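NK CELL activating receptor (Homo sapiens, PDB 1HKF) acts as a cytotoxicity-activating receptor that may help activated natural killer cells lyse tumour cells, this chain being its extracellular V-type immunoglobulin domain. Local coordinates at residues 61-74 / 77-91. Sequence-based numbering, arbitrary orientation.
Sequences SSKPRTMAWTSRFT and DDPDAGFFTVTMTDL
Phe73 and Thr74 pair with Met88 and Thr87 in the antiparallel hairpin of strands 73-78 and 83-88, neighbours in the three-stranded sheet of the V-set domain, while Arg65, from the preceding loop, binds Asp78, with Asp80 near enough only for charge attraction. Thr74 and Thr87 form a hydrogen-bonded pair, with Thr87 N to Thr74 O at 2.9 Å, and their side chains lie side by side. On the opposite face of the sheet, Met88 CE meets the edge of the Phe73 ring. Flanking this pairing, Thr89 N donates to Arg72 O, and Arg72 NE (3.1 Å) and NH2 (3.3 Å) grip the single carbonyl Thr89 O side-on. Near the turn end of strand 73-78, Arg65 N donates to Asp77 O at 2.7 Å, and the chain, bent at chi3 (-63°), brings NH1 to 2.9 Å from Asp78 OD1. That oxygen also takes Asp80 N in an Asx turn, the two donors coming from opposite faces of the carboxylate, which probably fixes its rotation. A water accepts from Thr66 N and Asp77 N and bonds Ser61 OG, which is also hydrogen-bonded to Tyr41 OH. Arg72 NH2 also bridges to Asp95, the classic salt bridge of V-set immunoglobulin domains.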
ATOM      1  N   SER A  61      -2.035 -12.777 -12.723  1.00 31.00           N
ATOM      2  CA  SER A  61      -0.868 -12.465 -13.557  1.00 29.81           C
ATOM      3  C   SER A  61      -0.599 -13.771 -14.308  1.00 31.90           C
ATOM      4  O   SER A  61      -0.241 -14.772 -13.664  1.00 30.05           O
ATOM      5  CB  SER A  61       0.349 -12.187 -12.718  1.00 28.62           C
ATOM      6  OG  SER A  61       1.449 -11.906 -13.560  1.00 26.33           O
ATOM      7  N   SER A  62      -0.773 -13.751 -15.633  1.00 31.25           N
ATOM      8  CA  SER A  62      -0.593 -14.923 -16.485  1.00 32.61           C
ATOM      9  C   SER A  62       0.785 -15.032 -17.115  1.00 32.61           C
ATOM     10  O   SER A  62       1.172 -16.104 -17.564  1.00 31.87           O
ATOM     11  CB  SER A  62      -1.670 -14.933 -17.591  1.00 33.16           C
ATOM     12  OG  SER A  62      -2.961 -15.181 -17.012  1.00 36.64           O
ATOM     13  N   LYS A  63       1.508 -13.912 -17.176  1.00 31.93           N
ATOM     14  CA  LYS A  63       2.851 -13.876 -17.732  1.00 31.18           C
ATOM     15  C   LYS A  63       3.687 -12.948 -16.858  1.00 29.22           C
ATOM     16  O   LYS A  63       3.172 -12.027 -16.265  1.00 29.14           O
ATOM     17  CB  LYS A  63       2.806 -13.386 -19.183  1.00 32.88           C
ATOM     18  CG  LYS A  63       2.198 -14.404 -20.066  1.00 35.56           C
ATOM     19  CD  LYS A  63       2.551 -14.149 -21.486  1.00 39.62           C
ATOM     20  CE  LYS A  63       1.491 -13.361 -22.176  1.00 40.96           C
ATOM     21  NZ  LYS A  63       1.500 -13.931 -23.543  1.00 45.48           N
ATOM     22  N   PRO A  64       4.993 -13.196 -16.762  1.00 28.66           N
ATOM     23  CA  PRO A  64       5.845 -12.348 -15.920  1.00 27.37           C
ATOM     24  C   PRO A  64       5.981 -10.884 -16.357  1.00 28.58           C
ATOM     25  O   PRO A  64       5.934 -10.589 -17.546  1.00 27.93           O
ATOM     26  CB  PRO A  64       7.179 -13.087 -15.919  1.00 27.08           C
ATOM     27  CG  PRO A  64       7.187 -13.812 -17.240  1.00 27.27           C
ATOM     28  CD  PRO A  64       5.755 -14.249 -17.470  1.00 25.92           C
ATOM     29  N   ARG A  65       6.131  -9.984 -15.368  1.00 28.65           N
ATOM     30  CA  ARG A  65       6.307  -8.568 -15.604  1.00 28.07           C
ATOM     31  C   ARG A  65       5.272  -8.029 -16.603  1.00 29.37           C
ATOM     32  O   ARG A  65       5.613  -7.416 -17.604  1.00 29.61           O
ATOM     33  CB  ARG A  65       7.730  -8.356 -16.088  1.00 27.58           C
ATOM     34  CG  ARG A  65       8.791  -8.750 -15.051  1.00 25.01           C
ATOM     35  CD  ARG A  65      10.189  -8.689 -15.636  1.00 26.75           C
ATOM     36  NE  ARG A  65      10.316  -9.661 -16.726  1.00 27.43           N
ATOM     37  CZ  ARG A  65      10.601 -10.960 -16.544  1.00 28.69           C
ATOM     38  NH1 ARG A  65      10.839 -11.451 -15.328  1.00 26.56           N
ATOM     39  NH2 ARG A  65      10.484 -11.802 -17.563  1.00 23.70           N
ATOM     40  N   THR A  66       4.008  -8.339 -16.367  1.00 30.09           N
ATOM     41  CA  THR A  66       2.937  -7.845 -17.228  1.00 34.92           C
ATOM     42  C   THR A  66       2.077  -6.847 -16.417  1.00 38.69           C
ATOM     43  O   THR A  66       1.955  -6.950 -15.187  1.00 36.75           O
ATOM     44  CB  THR A  66       1.975  -8.968 -17.727  1.00 34.32           C
ATOM     45  OG1 THR A  66       1.677  -9.871 -16.645  1.00 33.38           O
ATOM     46  CG2 THR A  66       2.573  -9.723 -18.915  1.00 33.74           C
ATOM     47  N   MET A  67       1.506  -5.872 -17.104  1.00 44.29           N
ATOM     48  CA  MET A  67       0.657  -4.893 -16.432  1.00 51.18           C
ATOM     49  C   MET A  67      -0.720  -5.529 -16.325  1.00 53.72           C
ATOM     50  O   MET A  67      -1.650  -5.107 -17.018  1.00 53.28           O
ATOM     51  CB  MET A  67       0.557  -3.595 -17.245  1.00 54.64           C
ATOM     52  CG  MET A  67       1.901  -2.926 -17.543  1.00 59.65           C
ATOM     53  SD  MET A  67       2.392  -1.563 -16.426  1.00 67.14           S
ATOM     54  CE  MET A  67       1.616  -0.168 -17.321  1.00 63.65           C
ATOM     55  N   ALA A  68      -0.819  -6.561 -15.470  1.00 57.18           N
ATOM     56  CA  ALA A  68      -2.066  -7.302 -15.215  1.00 60.69           C
ATOM     57  C   ALA A  68      -3.147  -6.410 -14.540  1.00 63.10           C
ATOM     58  O   ALA A  68      -3.204  -6.269 -13.320  1.00 62.08           O
ATOM     59  CB  ALA A  68      -1.778  -8.566 -14.353  1.00 59.30           C
ATOM     60  N   TRP A  69      -3.997  -5.832 -15.391  1.00 66.57           N
ATOM     61  CA  TRP A  69      -5.092  -4.921 -15.038  1.00 68.74           C
ATOM     62  C   TRP A  69      -6.311  -5.611 -14.368  1.00 68.36           C
ATOM     63  O   TRP A  69      -6.158  -6.521 -13.559  1.00 68.67           O
ATOM     64  CB  TRP A  69      -5.535  -4.236 -16.334  1.00 72.00           C
ATOM     65  CG  TRP A  69      -5.899  -2.820 -16.215  1.00 75.25           C
ATOM     66  CD1 TRP A  69      -5.045  -1.755 -16.151  1.00 76.44           C
ATOM     67  CD2 TRP A  69      -7.224  -2.287 -16.147  1.00 76.61           C
ATOM     68  NE1 TRP A  69      -5.764  -0.584 -16.048  1.00 77.42           N
ATOM     69  CE2 TRP A  69      -7.104  -0.884 -16.043  1.00 77.19           C
ATOM     70  CE3 TRP A  69      -8.506  -2.860 -16.163  1.00 77.26           C
ATOM     71  CZ2 TRP A  69      -8.216  -0.046 -15.950  1.00 77.99           C
ATOM     72  CZ3 TRP A  69      -9.610  -2.033 -16.069  1.00 77.77           C
ATOM     73  CH2 TRP A  69      -9.459  -0.635 -15.963  1.00 78.85           C
ATOM     74  N   THR A  70      -7.510  -5.149 -14.747  1.00 67.12           N
ATOM     75  CA  THR A  70      -8.861  -5.580 -14.284  1.00 64.92           C
ATOM     76  C   THR A  70      -9.462  -4.677 -13.177  1.00 62.25           C
ATOM     77  O   THR A  70      -9.646  -5.064 -12.022  1.00 61.14           O
ATOM     78  CB  THR A  70      -8.994  -7.148 -13.881  1.00 65.86           C
ATOM     79  OG1 THR A  70      -8.557  -7.383 -12.538  1.00 65.76           O
ATOM     80  CG2 THR A  70      -8.203  -8.038 -14.853  1.00 65.67           C
ATOM     81  N   SER A  71      -9.770  -3.449 -13.578  1.00 60.02           N
ATOM     82  CA  SER A  71     -10.378  -2.469 -12.695  1.00 56.89           C
ATOM     83  C   SER A  71      -9.459  -2.042 -11.574  1.00 52.78           C
ATOM     84  O   SER A  71      -8.263  -1.797 -11.773  1.00 52.96           O
ATOM     85  CB  SER A  71     -11.674  -3.035 -12.106  1.00 58.90           C
ATOM     86  OG  SER A  71     -12.156  -2.202 -11.061  1.00 61.00           O
ATOM     87  N   ARG A  72     -10.060  -1.932 -10.421  1.00 49.25           N
ATOM     88  CA  ARG A  72      -9.330  -1.451  -9.236  1.00 46.16           C
ATOM     89  C   ARG A  72      -8.166  -2.348  -8.786  1.00 43.46           C
ATOM     90  O   ARG A  72      -7.347  -1.942  -7.945  1.00 42.41           O
ATOM     91  CB  ARG A  72     -10.327  -1.231  -8.102  1.00 45.76           C
ATOM     92  CG  ARG A  72     -11.653  -0.605  -8.499  1.00 46.32           C
ATOM     93  CD  ARG A  72     -12.719  -0.770  -7.416  1.00 45.30           C
ATOM     94  NE  ARG A  72     -12.151  -0.773  -6.071  1.00 45.19           N
ATOM     95  CZ  ARG A  72     -12.501  -1.588  -5.101  1.00 43.31           C
ATOM     96  NH1 ARG A  72     -13.438  -2.504  -5.301  1.00 43.16           N
ATOM     97  NH2 ARG A  72     -11.906  -1.489  -3.905  1.00 41.89           N
ATOM     98  N   PHE A  73      -8.092  -3.566  -9.315  1.00 41.20           N
ATOM     99  CA  PHE A  73      -7.062  -4.530  -8.897  1.00 39.89           C
ATOM    100  C   PHE A  73      -5.980  -4.819  -9.906  1.00 38.57           C
ATOM    101  O   PHE A  73      -6.274  -5.020 -11.081  1.00 39.30           O
ATOM    102  CB  PHE A  73      -7.691  -5.872  -8.542  1.00 41.12           C
ATOM    103  CG  PHE A  73      -9.052  -5.792  -7.932  1.00 42.36           C
ATOM    104  CD1 PHE A  73      -9.174  -5.553  -6.579  1.00 42.79           C
ATOM    105  CD2 PHE A  73     -10.208  -5.942  -8.692  1.00 42.01           C
ATOM    106  CE1 PHE A  73     -10.436  -5.461  -5.985  1.00 44.10           C
ATOM    107  CE2 PHE A  73     -11.465  -5.851  -8.109  1.00 41.69           C
ATOM    108  CZ  PHE A  73     -11.588  -5.611  -6.766  1.00 42.62           C
ATOM    109  N   THR A  74      -4.727  -4.860  -9.472  1.00 34.18           N
ATOM    110  CA  THR A  74      -3.674  -5.194 -10.419  1.00 32.36           C
ATOM    111  C   THR A  74      -2.614  -6.002  -9.727  1.00 29.35           C
ATOM    112  O   THR A  74      -2.598  -6.036  -8.520  1.00 26.96           O
ATOM    113  CB  THR A  74      -2.998  -3.953 -10.977  1.00 33.58           C
ATOM    114  OG1 THR A  74      -2.351  -3.255  -9.902  1.00 32.43           O
ATOM    115  CG2 THR A  74      -4.058  -3.047 -11.621  1.00 36.98           C
ATOM    116  N   ASP A  77       4.091  -8.925 -11.196  1.00 22.20           N
ATOM    117  CA  ASP A  77       4.888 -10.075 -10.754  1.00 23.70           C
ATOM    118  C   ASP A  77       6.198 -10.176 -11.479  1.00 25.18           C
ATOM    119  O   ASP A  77       6.254 -10.147 -12.710  1.00 25.33           O
ATOM    120  CB  ASP A  77       4.108 -11.358 -10.954  1.00 23.72           C
ATOM    121  CG  ASP A  77       4.931 -12.585 -10.651  1.00 25.78           C
ATOM    122  OD1 ASP A  77       5.670 -12.531  -9.654  1.00 22.16           O
ATOM    123  OD2 ASP A  77       4.818 -13.590 -11.414  1.00 26.77           O
ATOM    124  N   ASP A  78       7.274 -10.290 -10.729  1.00 26.60           N
ATOM    125  CA  ASP A  78       8.550 -10.442 -11.374  1.00 27.97           C
ATOM    126  C   ASP A  78       9.342 -11.547 -10.689  1.00 28.63           C
ATOM    127  O   ASP A  78       9.890 -11.328  -9.617  1.00 28.22           O
ATOM    128  CB  ASP A  78       9.382  -9.153 -11.351  1.00 29.98           C
ATOM    129  CG  ASP A  78      10.742  -9.333 -12.078  1.00 31.78           C
ATOM    130  OD1 ASP A  78      11.002 -10.449 -12.632  1.00 29.98           O
ATOM    131  OD2 ASP A  78      11.551  -8.383 -12.101  1.00 31.00           O
ATOM    132  N   PRO A  79       9.457 -12.742 -11.340  1.00 28.90           N
ATOM    133  CA  PRO A  79      10.187 -13.905 -10.814  1.00 29.47           C
ATOM    134  C   PRO A  79      11.619 -13.614 -10.451  1.00 30.71           C
ATOM    135  O   PRO A  79      12.149 -14.201  -9.519  1.00 32.52           O
ATOM    136  CB  PRO A  79      10.070 -14.923 -11.937  1.00 28.35           C
ATOM    137  CG  PRO A  79       8.749 -14.655 -12.466  1.00 27.61           C
ATOM    138  CD  PRO A  79       8.726 -13.122 -12.558  1.00 26.63           C
ATOM    139  N   ASP A  80      12.264 -12.713 -11.179  1.00 32.75           N
ATOM    140  CA  ASP A  80      13.645 -12.355 -10.866  1.00 33.72           C
ATOM    141  C   ASP A  80      13.715 -11.714  -9.511  1.00 34.04           C
ATOM    142  O   ASP A  80      14.774 -11.748  -8.881  1.00 34.05           O
ATOM    143  CB  ASP A  80      14.206 -11.341 -11.855  1.00 37.69           C
ATOM    144  CG  ASP A  80      14.338 -11.900 -13.269  1.00 41.09           C
ATOM    145  OD1 ASP A  80      14.594 -13.129 -13.408  1.00 43.02           O
ATOM    146  OD2 ASP A  80      14.207 -11.094 -14.231  1.00 41.31           O
ATOM    147  N   ALA A  81      12.611 -11.094  -9.068  1.00 32.56           N
ATOM    148  CA  ALA A  81      12.603 -10.449  -7.759  1.00 33.74           C
ATOM    149  C   ALA A  81      12.166 -11.436  -6.657  1.00 34.02           C
ATOM    150  O   ALA A  81      12.493 -11.245  -5.495  1.00 35.15           O
ATOM    151  CB  ALA A  81      11.686  -9.223  -7.767  1.00 31.71           C
ATOM    152  N   GLY A  82      11.430 -12.479  -7.024  1.00 33.42           N
ATOM    153  CA  GLY A  82      10.986 -13.439  -6.030  1.00 31.73           C
ATOM    154  C   GLY A  82       9.665 -13.104  -5.336  1.00 31.40           C
ATOM    155  O   GLY A  82       9.365 -13.666  -4.287  1.00 29.18           O
ATOM    156  N   PHE A  83       8.874 -12.184  -5.887  1.00 29.94           N
ATOM    157  CA  PHE A  83       7.573 -11.884  -5.264  1.00 29.32           C
ATOM    158  C   PHE A  83       6.739 -11.136  -6.234  1.00 27.67           C
ATOM    159  O   PHE A  83       7.277 -10.625  -7.219  1.00 27.75           O
ATOM    160  CB  PHE A  83       7.726 -11.016  -3.991  1.00 29.96           C
ATOM    161  CG  PHE A  83       8.255  -9.611  -4.254  1.00 28.39           C
ATOM    162  CD1 PHE A  83       9.619  -9.348  -4.242  1.00 29.80           C
ATOM    163  CD2 PHE A  83       7.371  -8.554  -4.500  1.00 29.32           C
ATOM    164  CE1 PHE A  83      10.128  -8.024  -4.472  1.00 30.42           C
ATOM    165  CE2 PHE A  83       7.829  -7.248  -4.730  1.00 27.29           C
ATOM    166  CZ  PHE A  83       9.212  -6.976  -4.716  1.00 29.51           C
ATOM    167  N   PHE A  84       5.431 -11.131  -5.995  1.00 26.31           N
ATOM    168  CA  PHE A  84       4.508 -10.331  -6.774  1.00 25.16           C
ATOM    169  C   PHE A  84       3.791  -9.394  -5.792  1.00 27.16           C
ATOM    170  O   PHE A  84       3.783  -9.616  -4.568  1.00 26.36           O
ATOM    171  CB  PHE A  84       3.491 -11.135  -7.552  1.00 25.35           C
ATOM    172  CG  PHE A  84       2.535 -11.943  -6.728  1.00 26.96           C
ATOM    173  CD1 PHE A  84       2.911 -13.186  -6.224  1.00 27.13           C
ATOM    174  CD2 PHE A  84       1.206 -11.542  -6.587  1.00 27.43           C
ATOM    175  CE1 PHE A  84       1.998 -14.020  -5.601  1.00 26.20           C
ATOM    176  CE2 PHE A  84       0.260 -12.374  -5.963  1.00 28.56           C
ATOM    177  CZ  PHE A  84       0.676 -13.637  -5.462  1.00 27.06           C
ATOM    178  N   THR A  85       3.237  -8.317  -6.329  1.00 26.80           N
ATOM    179  CA  THR A  85       2.571  -7.324  -5.516  1.00 25.67           C
ATOM    180  C   THR A  85       1.191  -7.102  -6.045  1.00 26.01           C
ATOM    181  O   THR A  85       1.036  -6.802  -7.222  1.00 25.61           O
ATOM    182  CB  THR A  85       3.249  -5.945  -5.629  1.00 25.57           C
ATOM    183  OG1 THR A  85       4.612  -6.033  -5.179  1.00 26.24           O
ATOM    184  CG2 THR A  85       2.484  -4.941  -4.766  1.00 23.86           C
ATOM    185  N   VAL A  86       0.195  -7.258  -5.187  1.00 26.22           N
ATOM    186  CA  VAL A  86      -1.179  -6.967  -5.556  1.00 27.65           C
ATOM    187  C   VAL A  86      -1.491  -5.501  -5.095  1.00 27.89           C
ATOM    188  O   VAL A  86      -1.102  -5.089  -3.996  1.00 28.61           O
ATOM    189  CB  VAL A  86      -2.155  -7.890  -4.799  1.00 28.91           C
ATOM    190  CG1 VAL A  86      -3.635  -7.551  -5.165  1.00 25.90           C
ATOM    191  CG2 VAL A  86      -1.829  -9.356  -5.145  1.00 29.39           C
ATOM    192  N   THR A  87      -2.188  -4.731  -5.929  1.00 28.30           N
ATOM    193  CA  THR A  87      -2.599  -3.365  -5.572  1.00 27.88           C
ATOM    194  C   THR A  87      -4.116  -3.305  -5.718  1.00 27.52           C
ATOM    195  O   THR A  87      -4.655  -3.785  -6.693  1.00 26.35           O
ATOM    196  CB  THR A  87      -1.934  -2.304  -6.469  1.00 29.25           C
ATOM    197  OG1 THR A  87      -0.510  -2.355  -6.302  1.00 27.91           O
ATOM    198  CG2 THR A  87      -2.355  -0.882  -6.045  1.00 30.75           C
ATOM    199  N   MET A  88      -4.802  -2.821  -4.683  1.00 27.09           N
ATOM    200  CA  MET A  88      -6.265  -2.636  -4.689  1.00 29.49           C
ATOM    201  C   MET A  88      -6.467  -1.107  -4.456  1.00 28.35           C
ATOM    202  O   MET A  88      -6.038  -0.547  -3.431  1.00 29.35           O
ATOM    203  CB  MET A  88      -6.918  -3.357  -3.518  1.00 32.17           C
ATOM    204  CG  MET A  88      -7.128  -4.838  -3.685  1.00 36.19           C
ATOM    205  SD  MET A  88      -7.960  -5.470  -2.200  1.00 38.07           S
ATOM    206  CE  MET A  88      -9.604  -5.458  -2.733  1.00 34.80           C
ATOM    207  N   THR A  89      -7.049  -0.425  -5.405  1.00 27.43           N
ATOM    208  CA  THR A  89      -7.180   1.022  -5.238  1.00 28.41           C
ATOM    209  C   THR A  89      -8.590   1.375  -4.857  1.00 28.32           C
ATOM    210  O   THR A  89      -9.552   0.532  -4.975  1.00 27.28           O
ATOM    211  CB  THR A  89      -6.816   1.832  -6.527  1.00 27.22           C
ATOM    212  OG1 THR A  89      -7.719   1.496  -7.551  1.00 28.43           O
ATOM    213  CG2 THR A  89      -5.443   1.519  -7.025  1.00 25.99           C
ATOM    214  N   ASP A  90      -8.704   2.581  -4.296  1.00 30.34           N
ATOM    215  CA  ASP A  90     -10.009   3.078  -3.920  1.00 31.65           C
ATOM    216  C   ASP A  90     -10.778   2.146  -2.990  1.00 29.93           C
ATOM    217  O   ASP A  90     -11.931   1.787  -3.268  1.00 28.94           O
ATOM    218  CB  ASP A  90     -10.848   3.293  -5.185  1.00 35.59           C
ATOM    219  CG  ASP A  90     -12.089   4.121  -4.898  1.00 42.42           C
ATOM    220  OD1 ASP A  90     -11.951   5.111  -4.099  1.00 44.63           O
ATOM    221  OD2 ASP A  90     -13.187   3.773  -5.435  1.00 46.41           O
ATOM    222  N   LEU A  91     -10.159   1.739  -1.889  1.00 30.70           N
ATOM    223  CA  LEU A  91     -10.844   0.818  -0.975  1.00 30.83           C
ATOM    224  C   LEU A  91     -12.190   1.378  -0.498  1.00 32.61           C
ATOM    225  O   LEU A  91     -12.317   2.581  -0.259  1.00 30.84           O
ATOM    226  CB  LEU A  91      -9.970   0.501   0.254  1.00 28.29           C
ATOM    227  CG  LEU A  91      -8.651  -0.215  -0.108  1.00 27.71           C
ATOM    228  CD1 LEU A  91      -7.634  -0.244   1.058  1.00 24.63           C
ATOM    229  CD2 LEU A  91      -9.021  -1.617  -0.617  1.00 26.66           C
TER
HETATM  230  O   HOH W   1       2.728  -9.389 -13.849  1.00 29.59           O